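Local coordinates for multisubunit Na+/H+ antiporter, F subunit (Anoxybacillus flavithermus, PDB 6Z16), which forms a small three-helix membrane subunit of a multisubunit Mrp-type antiporter that probably exchanges sodium ions for protons across the cell membrane, at residues L12-F17 / D35-T40; T40-V45 / D59-I64; M2-L7 / S49-T54. One frame throughout, in Å; residues are numbered along the deposited sequence.

Contact 1. Residues L12-F17 / D35-T40; sequences LAMVGF and DAMGIT. With PTY (phosphatidylethanolamine), chain B.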
loop_
_atom_site.group_PDB
_atom_site.type_symbol
_atom_site.label_atom_id
_atom_site.label_comp_id
_atom_site.label_asym_id
_atom_site.label_seq_id
_atom_site.Cartn_x
_atom_site.Cartn_y
_atom_site.Cartn_z
ATOM N N LEU F 12 -6.932 46.476 7.352
ATOM C CA LEU F 12 -6.487 47.624 6.568
ATOM C C LEU F 12 -6.110 47.221 5.145
ATOM O O LEU F 12 -6.308 48.004 4.208
ATOM C CB LEU F 12 -5.312 48.310 7.262
ATOM C CG LEU F 12 -5.607 48.899 8.643
ATOM C CD1 LEU F 12 -4.342 49.436 9.276
ATOM C CD2 LEU F 12 -6.675 49.971 8.574
ATOM N N ALA F 13 -5.615 45.996 4.957
ATOM C CA ALA F 13 -5.345 45.507 3.609
ATOM C C ALA F 13 -6.630 45.323 2.811
ATOM O O ALA F 13 -6.683 45.657 1.621
ATOM C CB ALA F 13 -4.567 44.198 3.674
ATOM N N MET F 14 -7.677 44.803 3.457
ATOM C CA MET F 14 -8.975 44.661 2.804
ATOM C C MET F 14 -9.597 46.014 2.487
ATOM O O MET F 14 -10.242 46.167 1.445
ATOM C CB MET F 14 -9.902 43.826 3.683
ATOM C CG MET F 14 -11.258 43.547 3.078
ATOM S SD MET F 14 -12.264 42.461 4.095
ATOM C CE MET F 14 -11.461 40.900 3.764
ATOM N N VAL F 15 -9.379 47.012 3.348
ATOM C CA VAL F 15 -9.798 48.380 3.038
ATOM C C VAL F 15 -9.035 48.921 1.827
ATOM O O VAL F 15 -9.608 49.616 0.978
ATOM C CB VAL F 15 -9.635 49.271 4.286
ATOM C CG1 VAL F 15 -9.847 50.739 3.970
ATOM C CG2 VAL F 15 -10.631 48.849 5.348
ATOM N N GLY F 16 -7.753 48.570 1.694
ATOM C CA GLY F 16 -6.997 48.995 0.521
ATOM C C GLY F 16 -7.472 48.354 -0.774
ATOM O O GLY F 16 -7.598 49.027 -1.809
ATOM N N PHE F 17 -7.766 47.049 -0.733
ATOM C CA PHE F 17 -8.337 46.399 -1.914
ATOM C C PHE F 17 -9.741 46.917 -2.207
ATOM O O PHE F 17 -10.160 46.947 -3.366
ATOM C CB PHE F 17 -8.371 44.873 -1.767
ATOM C CG PHE F 17 -7.015 44.232 -1.696
ATOM C CD1 PHE F 17 -6.148 44.304 -2.772
ATOM C CD2 PHE F 17 -6.642 43.480 -0.594
ATOM C CE1 PHE F 17 -4.906 43.713 -2.715
ATOM C CE2 PHE F 17 -5.403 42.876 -0.535
ATOM C CZ PHE F 17 -4.537 42.989 -1.598
ATOM N N ASP F 35 -10.769 39.436 -5.956
ATOM C CA ASP F 35 -10.066 38.171 -5.743
ATOM C C ASP F 35 -9.154 38.244 -4.520
ATOM O O ASP F 35 -9.191 37.366 -3.639
ATOM C CB ASP F 35 -9.258 37.825 -6.993
ATOM C CG ASP F 35 -8.767 36.386 -7.008
ATOM O OD1 ASP F 35 -9.051 35.624 -6.059
ATOM O OD2 ASP F 35 -8.096 36.009 -7.991
ATOM N N ALA F 36 -8.339 39.299 -4.443
ATOM C CA ALA F 36 -7.457 39.476 -3.296
ATOM C C ALA F 36 -8.234 39.731 -2.013
ATOM O O ALA F 36 -7.790 39.331 -0.932
ATOM C CB ALA F 36 -6.496 40.620 -3.559
ATOM N N MET F 37 -9.407 40.357 -2.122
ATOM C CA MET F 37 -10.242 40.607 -0.956
ATOM C C MET F 37 -10.812 39.309 -0.404
ATOM O O MET F 37 -10.881 39.121 0.817
ATOM C CB MET F 37 -11.356 41.565 -1.357
ATOM C CG MET F 37 -12.096 42.220 -0.238
ATOM S SD MET F 37 -13.387 43.229 -0.976
ATOM C CE MET F 37 -12.401 44.370 -1.927
ATOM N N GLY F 38 -11.190 38.386 -1.293
ATOM C CA GLY F 38 -11.639 37.076 -0.846
ATOM C C GLY F 38 -10.536 36.258 -0.198
ATOM O O GLY F 38 -10.757 35.603 0.827
ATOM N N ILE F 39 -9.331 36.300 -0.774
ATOM C CA ILE F 39 -8.207 35.577 -0.176
ATOM C C ILE F 39 -7.840 36.165 1.193
ATOM O O ILE F 39 -7.528 35.431 2.148
ATOM C CB ILE F 39 -7.022 35.574 -1.157
ATOM C CG1 ILE F 39 -7.411 34.845 -2.440
ATOM C CG2 ILE F 39 -5.836 34.878 -0.575
ATOM C CD1 ILE F 39 -6.392 34.974 -3.537
ATOM N N THR F 40 -7.936 37.489 1.330
ATOM C CA THR F 40 -7.714 38.128 2.623
ATOM C C THR F 40 -8.798 37.746 3.628
ATOM O O THR F 40 -8.509 37.591 4.822
ATOM C CB THR F 40 -7.653 39.643 2.429
ATOM O OG1 THR F 40 -6.696 39.942 1.408
ATOM C CG2 THR F 40 -7.216 40.338 3.702
HETATM C C1 PTY B . -18.205 47.856 -9.407
HETATM C C2 PTY B . -18.674 49.346 -16.316
HETATM C C3 PTY B . -18.086 49.380 -14.888
HETATM O O4 PTY B . -18.776 48.721 -8.399
HETATM C C5 PTY B . -19.780 49.126 -10.924
HETATM C C6 PTY B . -18.631 48.162 -10.818
HETATM O O7 PTY B . -19.081 46.879 -11.347
HETATM C C8 PTY B . -18.164 46.067 -11.895
HETATM O O10 PTY B . -17.025 46.385 -12.099
HETATM C C11 PTY B . -18.763 44.731 -12.220
HETATM C C12 PTY B . -17.744 43.632 -12.473
HETATM C C13 PTY B . -16.950 43.239 -11.243
HETATM C C14 PTY B . -17.794 42.670 -10.121
HETATM C C15 PTY B . -18.576 41.424 -10.496
HETATM C C16 PTY B . -19.355 40.835 -9.333
HETATM C C17 PTY B . -18.481 40.329 -8.207
HETATM C C18 PTY B . -19.194 40.193 -6.876
HETATM C C19 PTY B . -18.223 40.117 -5.720
HETATM C C20 PTY B . -18.844 40.202 -4.345
HETATM C C21 PTY B . -17.807 40.423 -3.259
HETATM C C22 PTY B . -16.615 39.480 -3.358
HETATM C C23 PTY B . -15.556 39.709 -2.294
HETATM C C24 PTY B . -16.103 39.654 -0.883
HETATM C C25 PTY B . -15.071 39.931 0.191
HETATM C C26 PTY B . -15.663 40.171 1.568
HETATM C C27 PTY B . -15.570 41.612 2.034
HETATM C C28 PTY B . -16.423 42.583 1.255
HETATM C C29 PTY B . -16.007 44.014 1.452
HETATM C C30 PTY B . -18.038 49.756 -7.997
HETATM C C31 PTY B . -18.376 50.133 -6.591
HETATM O O30 PTY B . -17.193 50.276 -8.670
HETATM C C32 PTY B . -18.204 48.947 -5.653
HETATM C C33 PTY B . -18.644 49.250 -4.238
HETATM C C34 PTY B . -18.508 48.083 -3.276
HETATM C C35 PTY B . -18.956 48.434 -1.870
HETATM C C36 PTY B . -18.638 47.383 -0.823
HETATM C C37 PTY B . -18.809 47.894 0.596
HETATM C C38 PTY B . -18.230 46.982 1.656
HETATM C C39 PTY B . -18.100 47.648 3.014
HETATM C C40 PTY B . -17.253 46.870 4.007
HETATM C C41 PTY B . -17.778 45.480 4.320
HETATM C C42 PTY B . -16.779 44.612 5.065
HETATM C C43 PTY B . -17.176 43.157 5.163
HETATM C C44 PTY B . -16.070 42.270 5.683
HETATM P P1 PTY B . -19.662 50.664 -13.150
HETATM O O11 PTY B . -19.208 49.378 -13.970
HETATM O O12 PTY B . -18.731 51.799 -13.558
HETATM O O13 PTY B . -21.100 50.942 -13.336
HETATM O O14 PTY B . -19.324 50.310 -11.612
HETATM N N1 PTY B . -17.588 49.153 -17.282
#

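Contact 2. Residues T40-V45 / D59-I64; sequences TLAGIV and DVILLI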
loop_
_atom_site.group_PDB
_atom_site.type_symbol
_atom_site.label_atom_id
_atom_site.label_comp_id
_atom_site.label_asym_id
_atom_site.label_seq_id
_atom_site.Cartn_x
_atom_site.Cartn_y
_atom_site.Cartn_z
ATOM N N THR F 40 -7.936 37.489 1.330
ATOM C CA THR F 40 -7.714 38.128 2.623
ATOM C C THR F 40 -8.798 37.746 3.628
ATOM O O THR F 40 -8.509 37.591 4.822
ATOM C CB THR F 40 -7.653 39.643 2.429
ATOM O OG1 THR F 40 -6.696 39.942 1.408
ATOM C CG2 THR F 40 -7.216 40.338 3.702
ATOM N N LEU F 41 -10.036 37.560 3.156
ATOM C CA LEU F 41 -11.103 37.048 4.013
ATOM C C LEU F 41 -10.792 35.643 4.517
ATOM O O LEU F 41 -11.073 35.315 5.677
ATOM C CB LEU F 41 -12.430 37.063 3.254
ATOM C CG LEU F 41 -13.664 36.508 3.962
ATOM C CD1 LEU F 41 -13.968 37.303 5.211
ATOM C CD2 LEU F 41 -14.852 36.509 3.021
ATOM N N ALA F 42 -10.199 34.808 3.658
ATOM C CA ALA F 42 -9.766 33.474 4.084
ATOM C C ALA F 42 -8.697 33.554 5.171
ATOM O O ALA F 42 -8.706 32.767 6.131
ATOM C CB ALA F 42 -9.247 32.680 2.887
ATOM N N GLY F 43 -7.785 34.520 5.048
ATOM C CA GLY F 43 -6.802 34.731 6.106
ATOM C C GLY F 43 -7.407 35.194 7.419
ATOM O O GLY F 43 -6.971 34.773 8.499
ATOM N N ILE F 44 -8.414 36.069 7.339
ATOM C CA ILE F 44 -9.119 36.534 8.533
ATOM C C ILE F 44 -9.830 35.376 9.221
ATOM O O ILE F 44 -9.826 35.276 10.457
ATOM C CB ILE F 44 -10.088 37.674 8.162
ATOM C CG1 ILE F 44 -9.303 38.900 7.709
ATOM C CG2 ILE F 44 -10.979 38.066 9.324
ATOM C CD1 ILE F 44 -10.150 39.965 7.109
ATOM N N VAL F 45 -10.404 34.460 8.434
ATOM C CA VAL F 45 -11.069 33.290 9.008
ATOM C C VAL F 45 -10.060 32.373 9.696
ATOM O O VAL F 45 -10.326 31.853 10.788
ATOM C CB VAL F 45 -11.881 32.556 7.925
ATOM C CG1 VAL F 45 -12.443 31.249 8.449
ATOM C CG2 VAL F 45 -13.020 33.423 7.469
ATOM N N ASP F 59 -12.515 24.199 6.624
ATOM C CA ASP F 59 -13.292 23.935 5.424
ATOM C C ASP F 59 -13.784 25.224 4.795
ATOM O O ASP F 59 -13.885 25.316 3.569
ATOM C CB ASP F 59 -14.475 23.036 5.770
ATOM C CG ASP F 59 -14.048 21.650 6.199
ATOM O OD1 ASP F 59 -13.010 21.161 5.702
ATOM O OD2 ASP F 59 -14.749 21.050 7.041
ATOM N N VAL F 60 -14.062 26.234 5.625
ATOM C CA VAL F 60 -14.420 27.560 5.136
ATOM C C VAL F 60 -13.257 28.174 4.365
ATOM O O VAL F 60 -13.457 28.827 3.340
ATOM C CB VAL F 60 -14.867 28.447 6.315
ATOM C CG1 VAL F 60 -15.257 29.832 5.858
ATOM C CG2 VAL F 60 -16.007 27.793 7.084
ATOM N N ILE F 61 -12.023 27.916 4.804
ATOM C CA ILE F 61 -10.846 28.498 4.157
ATOM C C ILE F 61 -10.631 27.892 2.777
ATOM O O ILE F 61 -10.463 28.611 1.777
ATOM C CB ILE F 61 -9.610 28.305 5.048
ATOM C CG1 ILE F 61 -9.799 29.051 6.361
ATOM C CG2 ILE F 61 -8.350 28.748 4.327
ATOM C CD1 ILE F 61 -8.827 28.649 7.394
ATOM N N LEU F 62 -10.655 26.557 2.697
ATOM C CA LEU F 62 -10.507 25.925 1.385
ATOM C C LEU F 62 -11.711 26.198 0.487
ATOM O O LEU F 62 -11.562 26.303 -0.742
ATOM C CB LEU F 62 -10.259 24.427 1.553
ATOM C CG LEU F 62 -10.017 23.594 0.295
ATOM C CD1 LEU F 62 -8.916 24.196 -0.539
ATOM C CD2 LEU F 62 -9.639 22.188 0.691
ATOM N N LEU F 63 -12.886 26.416 1.089
ATOM C CA LEU F 63 -14.069 26.800 0.333
ATOM C C LEU F 63 -13.923 28.192 -0.268
ATOM O O LEU F 63 -14.301 28.414 -1.421
ATOM C CB LEU F 63 -15.294 26.744 1.235
ATOM C CG LEU F 63 -16.614 26.899 0.496
ATOM C CD1 LEU F 63 -16.852 25.674 -0.344
ATOM C CD2 LEU F 63 -17.745 27.120 1.445
ATOM N N ILE F 64 -13.394 29.144 0.503
ATOM C CA ILE F 64 -13.180 30.499 -0.003
ATOM C C ILE F 64 -12.165 30.488 -1.140
ATOM O O ILE F 64 -12.343 31.183 -2.150
ATOM C CB ILE F 64 -12.762 31.435 1.148
ATOM C CG1 ILE F 64 -13.946 31.715 2.064
ATOM C CG2 ILE F 64 -12.262 32.742 0.630
ATOM C CD1 ILE F 64 -13.542 32.313 3.369
#

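Contact 3. Residues M2-L7 / S49-T54; sequences MLNIAL and SMLLNT. With PTY (phosphatidylethanolamine), chain C.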
loop_
_atom_site.group_PDB
_atom_site.type_symbol
_atom_site.label_atom_id
_atom_site.label_comp_id
_atom_site.label_asym_id
_atom_site.label_seq_id
_atom_site.Cartn_x
_atom_site.Cartn_y
_atom_site.Cartn_z
ATOM N N MET F 2 0.869 40.194 18.296
ATOM C CA MET F 2 0.048 38.999 18.424
ATOM C C MET F 2 -0.991 38.899 17.308
ATOM O O MET F 2 -0.797 39.431 16.219
ATOM C CB MET F 2 -0.611 38.968 19.807
ATOM C CG MET F 2 -1.448 40.188 20.160
ATOM S SD MET F 2 -2.030 40.141 21.864
ATOM C CE MET F 2 -0.506 40.478 22.743
ATOM N N LEU F 3 -2.091 38.202 17.587
ATOM C CA LEU F 3 -3.070 37.879 16.557
ATOM C C LEU F 3 -3.944 39.076 16.203
ATOM O O LEU F 3 -4.374 39.213 15.047
ATOM C CB LEU F 3 -3.944 36.711 17.026
ATOM C CG LEU F 3 -3.376 35.282 17.083
ATOM C CD1 LEU F 3 -2.508 35.004 18.309
ATOM C CD2 LEU F 3 -4.490 34.276 17.018
ATOM N N ASN F 4 -4.202 39.947 17.183
ATOM C CA ASN F 4 -5.001 41.145 16.954
ATOM C C ASN F 4 -4.297 42.106 16.007
ATOM O O ASN F 4 -4.948 42.769 15.191
ATOM C CB ASN F 4 -5.283 41.830 18.287
ATOM C CG ASN F 4 -6.193 41.017 19.177
ATOM O OD1 ASN F 4 -7.197 40.471 18.729
ATOM N ND2 ASN F 4 -5.841 40.927 20.448
ATOM N N ILE F 5 -2.968 42.172 16.096
ATOM C CA ILE F 5 -2.176 43.006 15.196
ATOM C C ILE F 5 -2.296 42.506 13.760
ATOM O O ILE F 5 -2.481 43.296 12.825
ATOM C CB ILE F 5 -0.712 43.060 15.682
ATOM C CG1 ILE F 5 -0.580 43.969 16.911
ATOM C CG2 ILE F 5 0.235 43.524 14.593
ATOM C CD1 ILE F 5 -0.687 43.279 18.252
ATOM N N ALA F 6 -2.263 41.183 13.574
ATOM C CA ALA F 6 -2.431 40.609 12.243
ATOM C C ALA F 6 -3.839 40.829 11.704
ATOM O O ALA F 6 -4.008 41.043 10.498
ATOM C CB ALA F 6 -2.097 39.122 12.272
ATOM N N LEU F 7 -4.853 40.811 12.576
ATOM C CA LEU F 7 -6.208 41.134 12.128
ATOM C C LEU F 7 -6.346 42.589 11.710
ATOM O O LEU F 7 -7.041 42.884 10.732
ATOM C CB LEU F 7 -7.228 40.809 13.207
ATOM C CG LEU F 7 -7.597 39.340 13.207
ATOM C CD1 LEU F 7 -8.452 39.072 14.375
ATOM C CD2 LEU F 7 -8.348 39.024 11.932
ATOM N N SER F 49 -10.082 31.739 13.685
ATOM C CA SER F 49 -10.163 30.364 14.155
ATOM C C SER F 49 -9.045 30.049 15.134
ATOM O O SER F 49 -9.241 29.249 16.054
ATOM C CB SER F 49 -10.121 29.402 12.973
ATOM O OG SER F 49 -8.865 29.451 12.332
ATOM N N MET F 50 -7.867 30.654 14.950
ATOM C CA MET F 50 -6.839 30.540 15.985
ATOM C C MET F 50 -7.230 31.268 17.266
ATOM O O MET F 50 -6.850 30.835 18.360
ATOM C CB MET F 50 -5.499 31.064 15.486
ATOM C CG MET F 50 -4.771 30.143 14.551
ATOM S SD MET F 50 -3.130 30.770 14.180
ATOM C CE MET F 50 -3.512 32.037 12.983
ATOM N N LEU F 51 -7.962 32.379 17.153
ATOM C CA LEU F 51 -8.415 33.102 18.343
ATOM C C LEU F 51 -9.464 32.315 19.114
ATOM O O LEU F 51 -9.396 32.212 20.343
ATOM C CB LEU F 51 -8.981 34.467 17.967
ATOM C CG LEU F 51 -8.046 35.609 17.610
ATOM C CD1 LEU F 51 -8.886 36.762 17.176
ATOM C CD2 LEU F 51 -7.254 35.992 18.834
ATOM N N LEU F 52 -10.450 31.758 18.410
ATOM C CA LEU F 52 -11.531 31.024 19.057
ATOM C C LEU F 52 -11.113 29.646 19.550
ATOM O O LEU F 52 -11.914 28.998 20.232
ATOM C CB LEU F 52 -12.715 30.886 18.098
ATOM C CG LEU F 52 -13.416 32.195 17.741
ATOM C CD1 LEU F 52 -14.461 31.982 16.661
ATOM C CD2 LEU F 52 -14.035 32.803 18.979
ATOM N N ASN F 53 -9.895 29.202 19.208
ATOM C CA ASN F 53 -9.308 27.922 19.624
ATOM C C ASN F 53 -10.163 26.748 19.150
ATOM O O ASN F 53 -10.431 25.802 19.890
ATOM C CB ASN F 53 -9.077 27.877 21.140
ATOM C CG ASN F 53 -8.075 26.819 21.552
ATOM O OD1 ASN F 53 -7.540 26.098 20.715
ATOM N ND2 ASN F 53 -7.815 26.724 22.849
ATOM N N THR F 54 -10.620 26.823 17.903
ATOM C CA THR F 54 -11.430 25.773 17.310
ATOM C C THR F 54 -10.868 25.399 15.950
ATOM O O THR F 54 -10.406 26.254 15.191
ATOM C CB THR F 54 -12.907 26.188 17.138
ATOM O OG1 THR F 54 -12.995 27.341 16.292
ATOM C CG2 THR F 54 -13.567 26.483 18.478
HETATM C C1 PTY C . -9.398 46.200 21.386
HETATM C C2 PTY C . -1.480 46.277 20.566
HETATM C C3 PTY C . -2.646 46.537 21.549
HETATM O O4 PTY C . -10.063 47.423 20.993
HETATM C C5 PTY C . -7.138 47.079 20.792
HETATM C C6 PTY C . -8.162 46.005 20.550
HETATM O O7 PTY C . -8.513 46.056 19.131
HETATM C C8 PTY C . -8.598 44.888 18.479
HETATM O O10 PTY C . -8.530 43.818 19.017
HETATM C C11 PTY C . -8.766 45.097 17.004
HETATM C C12 PTY C . -10.005 44.412 16.449
HETATM C C13 PTY C . -10.024 44.321 14.931
HETATM C C14 PTY C . -11.343 43.794 14.401
HETATM C C15 PTY C . -11.283 43.147 13.030
HETATM C C16 PTY C . -12.529 42.335 12.703
HETATM C C17 PTY C . -12.570 41.790 11.286
HETATM C C18 PTY C . -12.583 42.864 10.215
HETATM C C19 PTY C . -12.561 42.318 8.797
HETATM C C30 PTY C . -10.526 48.207 21.971
HETATM C C31 PTY C . -11.331 49.347 21.420
HETATM O O30 PTY C . -10.330 48.007 23.138
HETATM C C32 PTY C . -12.770 49.341 21.917
HETATM C C33 PTY C . -13.704 50.151 21.030
HETATM C C34 PTY C . -13.836 49.586 19.625
HETATM C C35 PTY C . -14.499 50.524 18.632
HETATM C C36 PTY C . -14.355 50.075 17.185
HETATM C C37 PTY C . -14.870 51.084 16.173
HETATM P P1 PTY C . -4.771 46.072 19.980
HETATM O O11 PTY C . -3.759 47.026 20.759
HETATM O O12 PTY C . -4.190 45.855 18.585
HETATM O O13 PTY C . -5.043 44.836 20.742
HETATM O O14 PTY C . -6.103 46.954 19.796
HETATM N N1 PTY C . -0.833 47.546 20.221
#

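Contact 1. Residues L12-F17 / D35-T40
The Phe-17 ring takes the methyl of Ala-36 on one face. CB of Ala-36 lies 3.6 Å from the centroid of the Phe-17 ring and 13° off its normal, a CH-pi contact over the ring centre. Thr-40 OG1 meets the same ring obliquely, 3.7 Å from Phe-17 CE2. This is an antiparallel pair of transmembrane helices, 3-22 and 27-52, whose axes run at 164° to each other here and approach to 9.2 Å. The hydroxyl of Thr-40 donates to Ala-36 O within its own helix. That carbonyl also accepts from Thr-40 N, and the two donors reach it from opposite faces of its plane. The polar hydroxyl can therefore lie beside an aromatic ring in a buried contact. On the lipid side, Met-14 and Met-37 cross at about a right angle, with their CG atoms 3.7 Å apart. Both sulphurs border an acyl chain of a bound phosphatidylethanolamine, so lipid continues the apolar packing. A further subunit of the antiporter also packs on Phe-17 and Ala-36. Both methionine chains bend at their last torsion. CE of Met-37 ends 3.7 Å from Phe-17 C, and CE of Met-14 ends 3.5 Å from Met-37 O.

Contact 2. Residues T40-V45 / D59-I64
Ala-42 and Ile-64 meet at the middle of this contact, with Ala-42 CB 3.8 Å from Ile-64 CG2. They join two antiparallel transmembrane helices, 27-52 and 58-79, consecutive along the chain. The axes run at 175° to each other, almost exactly antiparallel, and approach to 9.1 Å. Every side chain that touches is aliphatic, and no hydrogen bond crosses between the segments. The small Ala-42 gives Ile-64 access to the opposing backbone. CD1 of Ile-64 reaches to 4.0 Å from Ala-42 CA. On Ile-64, CG2 stands anti to the backbone N, while CG1 lies beside that N (chi1 -72°). The two branches thus divide the work. CG2 meets the alanine methyl, and the CG1 branch carries CD1 over the alanine backbone, with Leu-41 CG and Val-45 CG2 at its margin.

One turn further along helix 27-52, Val-45 takes over. Its CG1 is anti to the backbone N (chi1 173°) and touches both Val-60 and Ile-61. Val-45 and Val-60 cross at about a right angle, with their CG1 atoms 4.1 Å apart. Val-45 and Ile-61 instead slide past each other in opposite directions. Ile-61 CG1 also rests 3.9 Å from Ala-42 O. The CA atoms nearest each other across the contact are those of Ala-42 and Ile-61, 5.1 Å apart.

Other subunits of the antiporter pack on the pair. One packs leucines against Leu-41, Val-60 and Ile-64, and a second packs on Ile-61. A bound phosphatidylethanolamine touches Leu-41. Regular helical bonds hold the residues in place, among them Val-45 N to Leu-41 O and, at 2.9 Å, Ile-64 N to Val-60 O.

Contact 3. Residues M2-L7 / S49-T54
Leu-51 projects from helix 27-52 toward helix 3-22 and meets Leu-3 and Leu-7, residues one turn apart. CG of Leu-51 lies beside the backbone N, anti to the carbonyl carbon (chi1 -76°). The two methyls that branch from it divide these neighbours between them. CD2 of Leu-51 packs against Leu-3, 3.7 Å from Leu-3 CD2 and 3.8 Å from Leu-3 CB. CD1 of Leu-51 meets CD1 of Leu-7 at 3.7 Å. The shapes of the two encounters differ. Leu-3 and Leu-51 slide past each other in opposite directions, whereas Leu-7 and Leu-51 reach toward each other tip to tip.

Leu-3 is the answering bump. Its CD2 sits between Met-50 and Leu-51, 3.7 Å from Met-50 CB and 3.8 Å from Leu-51 CG. Met-50 takes part through CB.

The contact joins the beginning of helix 3-22 to the end of helix 27-52, where Asn-53 leaves the helix with positive phi. The CA atoms of Leu-3 and Leu-51 are 7.4 Å apart, so the leucine side chains do the bridging. Tyr-651 of another antiporter subunit packs on both Leu-7 and Leu-51. Beside the leucines, Asn-4 lines a phosphatidylethanolamine pocket, and its OD1 lies 3.6 Å from the lipid oxygen O10. No hydrogen bond joins the two segments. The junction rests on dispersion and apolar burial, with the amide of Asn-4 beside the polar part of the lipid.

In the fold
All three contacts use helix 27-52, the middle helix of the chain. Contacts 1 and 3 join it to helix 3-22, with centres about 18 Å apart, and contact 2 joins it to helix 58-79. Contacts 1 and 2 share Thr-40, and their centres are about 12 Å apart. They also touch directly, through Met-14 CE and Ile-44 CD1 at 3.7 Å. Contact 2 meets contact 3 where Ile-44 CG2 lies 3.8 Å from Leu-7 CD2. Phosphatidylethanolamine borders each contact at some residues. Met-14 and Met-37 of contact 1 belong to one lipid pocket. Asn-4 and Ile-5 of contact 3 share another with Ile-44 of contact 2.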